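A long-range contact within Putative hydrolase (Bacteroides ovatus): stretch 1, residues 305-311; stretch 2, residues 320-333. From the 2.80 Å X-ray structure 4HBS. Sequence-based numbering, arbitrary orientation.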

# COMPACT_ATOMS: atom_id res chain seq x y z
N ASP A 305 -11.49 13.68 17.56
CA ASP A 305 -12.46 12.69 18.05
C ASP A 305 -13.23 12.11 16.85
O ASP A 305 -14.38 11.68 17.02
CB ASP A 305 -13.42 13.35 19.06
CG ASP A 305 -12.70 13.94 20.27
OD1 ASP A 305 -11.89 13.20 20.90
OD2 ASP A 305 -12.97 15.12 20.59
N THR A 306 -12.60 12.07 15.65
CA THR A 306 -13.24 11.56 14.44
C THR A 306 -12.33 10.56 13.73
O THR A 306 -11.12 10.79 13.64
CB THR A 306 -13.62 12.73 13.50
OG1 THR A 306 -14.39 13.69 14.24
CG2 THR A 306 -14.40 12.27 12.26
N TYR A 307 -12.93 9.47 13.23
CA TYR A 307 -12.24 8.47 12.44
C TYR A 307 -12.52 8.78 11.02
O TYR A 307 -13.67 8.98 10.67
CB TYR A 307 -12.71 7.06 12.78
CG TYR A 307 -12.28 6.66 14.17
CD1 TYR A 307 -13.02 7.03 15.28
CD2 TYR A 307 -11.08 6.01 14.38
CE1 TYR A 307 -12.61 6.71 16.57
CE2 TYR A 307 -10.65 5.68 15.66
CZ TYR A 307 -11.41 6.06 16.76
OH TYR A 307 -11.03 5.71 18.04
N TYR A 308 -11.47 8.91 10.20
CA TYR A 308 -11.60 9.19 8.77
C TYR A 308 -11.13 8.00 8.01
O TYR A 308 -10.13 7.40 8.39
CB TYR A 308 -10.78 10.42 8.39
CG TYR A 308 -11.25 11.68 9.08
CD1 TYR A 308 -12.32 12.42 8.57
CD2 TYR A 308 -10.63 12.14 10.23
CE1 TYR A 308 -12.75 13.59 9.20
CE2 TYR A 308 -11.04 13.32 10.86
CZ TYR A 308 -12.10 14.04 10.34
OH TYR A 308 -12.53 15.19 10.97
N MSE A 309 -11.83 7.64 6.94
CA MSE A 309 -11.46 6.54 6.07
C MSE A 309 -11.21 7.08 4.71
O MSE A 309 -12.01 7.89 4.26
CB MSE A 309 -12.58 5.52 5.99
CG MSE A 309 -12.23 4.32 5.17
SE MSE A 309 -13.70 3.07 5.12
CE MSE A 309 -13.87 3.13 3.37
N ILE A 310 -10.12 6.65 4.03
CA ILE A 310 -9.83 7.11 2.66
C ILE A 310 -9.68 5.89 1.80
O ILE A 310 -8.89 5.01 2.11
CB ILE A 310 -8.58 8.02 2.56
CG1 ILE A 310 -8.75 9.26 3.46
CG2 ILE A 310 -8.34 8.46 1.09
CD1 ILE A 310 -7.52 9.92 3.73
N GLY A 311 -10.43 5.84 0.72
CA GLY A 311 -10.40 4.72 -0.21
C GLY A 311 -10.58 5.16 -1.63
O GLY A 311 -11.04 6.27 -1.89
N VAL A 320 -10.81 9.64 -5.36
CA VAL A 320 -10.34 9.19 -4.04
C VAL A 320 -11.42 9.60 -3.06
O VAL A 320 -11.68 10.80 -2.93
CB VAL A 320 -8.97 9.81 -3.69
CG1 VAL A 320 -8.55 9.43 -2.27
CG2 VAL A 320 -7.92 9.39 -4.71
N LEU A 321 -12.06 8.63 -2.40
CA LEU A 321 -13.18 8.89 -1.49
C LEU A 321 -12.77 9.02 -0.04
O LEU A 321 -11.76 8.45 0.37
CB LEU A 321 -14.20 7.75 -1.59
CG LEU A 321 -14.68 7.41 -2.98
CD1 LEU A 321 -15.70 6.32 -2.93
CD2 LEU A 321 -15.22 8.64 -3.70
N MSE A 322 -13.59 9.73 0.74
CA MSE A 322 -13.39 9.88 2.17
C MSE A 322 -14.72 9.75 2.90
O MSE A 322 -15.71 10.33 2.46
CB MSE A 322 -12.72 11.21 2.52
CG MSE A 322 -12.30 11.28 4.00
SE MSE A 322 -11.54 12.95 4.55
CE MSE A 322 -9.89 12.68 3.86
N PHE A 323 -14.71 9.00 4.03
CA PHE A 323 -15.86 8.80 4.93
C PHE A 323 -15.43 9.09 6.34
O PHE A 323 -14.23 9.05 6.62
CB PHE A 323 -16.38 7.35 4.87
CG PHE A 323 -16.59 6.78 3.50
CD1 PHE A 323 -15.51 6.34 2.75
CD2 PHE A 323 -17.86 6.63 2.98
CE1 PHE A 323 -15.70 5.79 1.48
CE2 PHE A 323 -18.05 6.06 1.72
CZ PHE A 323 -16.97 5.64 0.98
N ARG A 324 -16.37 9.31 7.26
CA ARG A 324 -16.03 9.55 8.66
C ARG A 324 -16.92 8.75 9.61
O ARG A 324 -18.04 8.38 9.25
CB ARG A 324 -16.12 11.05 8.99
CG ARG A 324 -17.48 11.68 8.73
CD ARG A 324 -17.60 13.00 9.45
NE ARG A 324 -18.87 13.66 9.19
CZ ARG A 324 -19.17 14.90 9.59
NH1 ARG A 324 -18.28 15.62 10.27
NH2 ARG A 324 -20.36 15.43 9.31
N SER A 325 -16.42 8.53 10.84
CA SER A 325 -17.16 7.83 11.91
C SER A 325 -16.67 8.26 13.29
O SER A 325 -15.60 8.86 13.43
CB SER A 325 -16.99 6.32 11.77
OG SER A 325 -17.79 5.62 12.72
N LYS A 326 -17.46 7.91 14.32
CA LYS A 326 -17.12 8.18 15.71
C LYS A 326 -16.32 6.98 16.30
O LYS A 326 -15.86 7.07 17.44
CB LYS A 326 -18.39 8.48 16.54
N HIS A 327 -16.15 5.85 15.51
CA HIS A 327 -15.43 4.63 15.92
C HIS A 327 -14.59 4.06 14.78
O HIS A 327 -14.95 4.26 13.62
CB HIS A 327 -16.44 3.57 16.37
CG HIS A 327 -17.22 3.98 17.55
ND1 HIS A 327 -16.76 3.77 18.82
CD2 HIS A 327 -18.38 4.67 17.61
CE1 HIS A 327 -17.66 4.31 19.62
NE2 HIS A 327 -18.65 4.87 18.92
N PRO A 328 -13.55 3.23 15.09
CA PRO A 328 -12.76 2.61 14.00
C PRO A 328 -13.50 1.51 13.23
O PRO A 328 -13.01 1.05 12.21
CB PRO A 328 -11.54 2.04 14.73
CG PRO A 328 -11.99 1.81 16.10
CD PRO A 328 -13.03 2.83 16.41
N TYR A 329 -14.66 1.08 13.75
CA TYR A 329 -15.57 0.08 13.17
C TYR A 329 -16.96 0.65 12.86
O TYR A 329 -17.77 -0.02 12.19
CB TYR A 329 -15.75 -1.08 14.19
CG TYR A 329 -16.25 -0.63 15.54
CD1 TYR A 329 -17.61 -0.38 15.77
CD2 TYR A 329 -15.37 -0.38 16.59
CE1 TYR A 329 -18.06 0.10 16.99
CE2 TYR A 329 -15.82 0.08 17.83
CZ TYR A 329 -17.17 0.33 18.02
OH TYR A 329 -17.63 0.80 19.23
N GLY A 330 -17.26 1.82 13.41
CA GLY A 330 -18.59 2.41 13.43
C GLY A 330 -19.11 2.70 12.06
O GLY A 330 -18.38 2.56 11.07
N PRO A 331 -20.37 3.12 11.97
CA PRO A 331 -20.90 3.46 10.65
C PRO A 331 -20.07 4.57 10.01
O PRO A 331 -20.05 5.70 10.52
CB PRO A 331 -22.35 3.89 10.94
CG PRO A 331 -22.37 4.25 12.37
CD PRO A 331 -21.35 3.36 13.03
N PHE A 332 -19.28 4.22 8.97
CA PHE A 332 -18.54 5.22 8.21
C PHE A 332 -19.60 5.84 7.31
O PHE A 332 -20.36 5.11 6.66
CB PHE A 332 -17.32 4.64 7.45
CG PHE A 332 -16.10 4.57 8.34
CD1 PHE A 332 -15.25 5.66 8.49
CD2 PHE A 332 -15.85 3.44 9.12
CE1 PHE A 332 -14.16 5.61 9.36
CE2 PHE A 332 -14.74 3.39 9.97
CZ PHE A 332 -13.91 4.47 10.08
N VAL A 333 -19.76 7.15 7.41
CA VAL A 333 -20.83 7.87 6.73
C VAL A 333 -20.29 9.11 6.03
O VAL A 333 -19.10 9.41 6.12
CB VAL A 333 -21.95 8.26 7.76
CG1 VAL A 333 -22.72 7.03 8.20
CG2 VAL A 333 -21.38 9.00 8.97

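The frame of this contact is an antiparallel strand pair, 306-311 against 320-325, and its register decides which side chains can meet. Three pairs carry two backbone hydrogen bonds each: Tyr-307 with Ser-325, Met-309 with Phe-323, and Gly-311 with Leu-321. In the central pair, Met-309 N donates to Phe-323 O at 2.8 Å and Phe-323 N returns to Met-309 O at 2.9 Å, both nearly straight. Between these rungs lie the non-hydrogen-bonded pairs, where the backbones draw closer and CA-H groups face carbonyls, as in Met-322 CA to Met-309 O at 3.2 Å. Alternation then sends Tyr-307, Met-309, Leu-321, Phe-323 and Ser-325 to one face of the sheet, and Tyr-308, Ile-310, Met-322 and Arg-324 to the other.

The first face is the more elaborately packed, because the chain after Ser-325 turns back and lays Phe-332 over it. Arg-324 and Val-333 exchange backbone hydrogen bonds (Arg-324 N to Val-333 O 3.0 Å, Val-333 N to Arg-324 O 2.8 Å), which fixes the returning segment beside the strand. Phe-332, with chi1 at -85°, brings its ring to Met-309 and Tyr-307: its CD1 lies 3.7 Å from Met-309 CB, and its CZ lies 3.9 Å from Tyr-307 CB. Met-309, a selenomethionine, is extended through chi1 and chi2 (both t). That conformation carries SE over one face of the Phe-332 ring, 4.5 Å from the centroid, while chi3, off-well at 120°, leaves CE 3.7 Å from Phe-323 CD1. One flexible side chain thus touches two aromatic rings.

Tyr-307 takes the m rotamer, and its ring reaches along the turn that follows the opposing strand. Pro-328 CD sits over one face of it, 3.8 Å from the ring centroid and only 20° off the normal, a CH-pi contact; Lys-326 O lies at the ring edge, 3.4 Å from Tyr-307 CE1. The hydroxyl is satisfied elsewhere in the structure. The turn itself is braced by Ser-325: in the t rotamer, its OG accepts from His-327 N at 3.2 Å and donates to Pro-331 O at 3.2 Å. Gly-330 leaves room for this hydroxyl, since an ideal CB there would come within 2.6 Å of Ser-325 OG.

On the opposite face, packing is between neighbours. Ile-310 (m, t) places CG2 3.5 Å from Val-320 CG1 and CG1 3.6 Å from Met-322 CE. Met-322, also selenomethionine, is extended through chi2 and then turns at chi3 (m, -78°), so its CE meets Ile-310 while SE stands 4.1 Å from Tyr-308 CD1, oblique to that ring. Arg-324 adopts p, then runs nearly straight; its CB remains against the strand, 3.9 Å from Thr-306 CG2, as its end leads away.

The rule to read here is that backbone register sets the pairs, and extended selenomethionines bridge between partners on both faces.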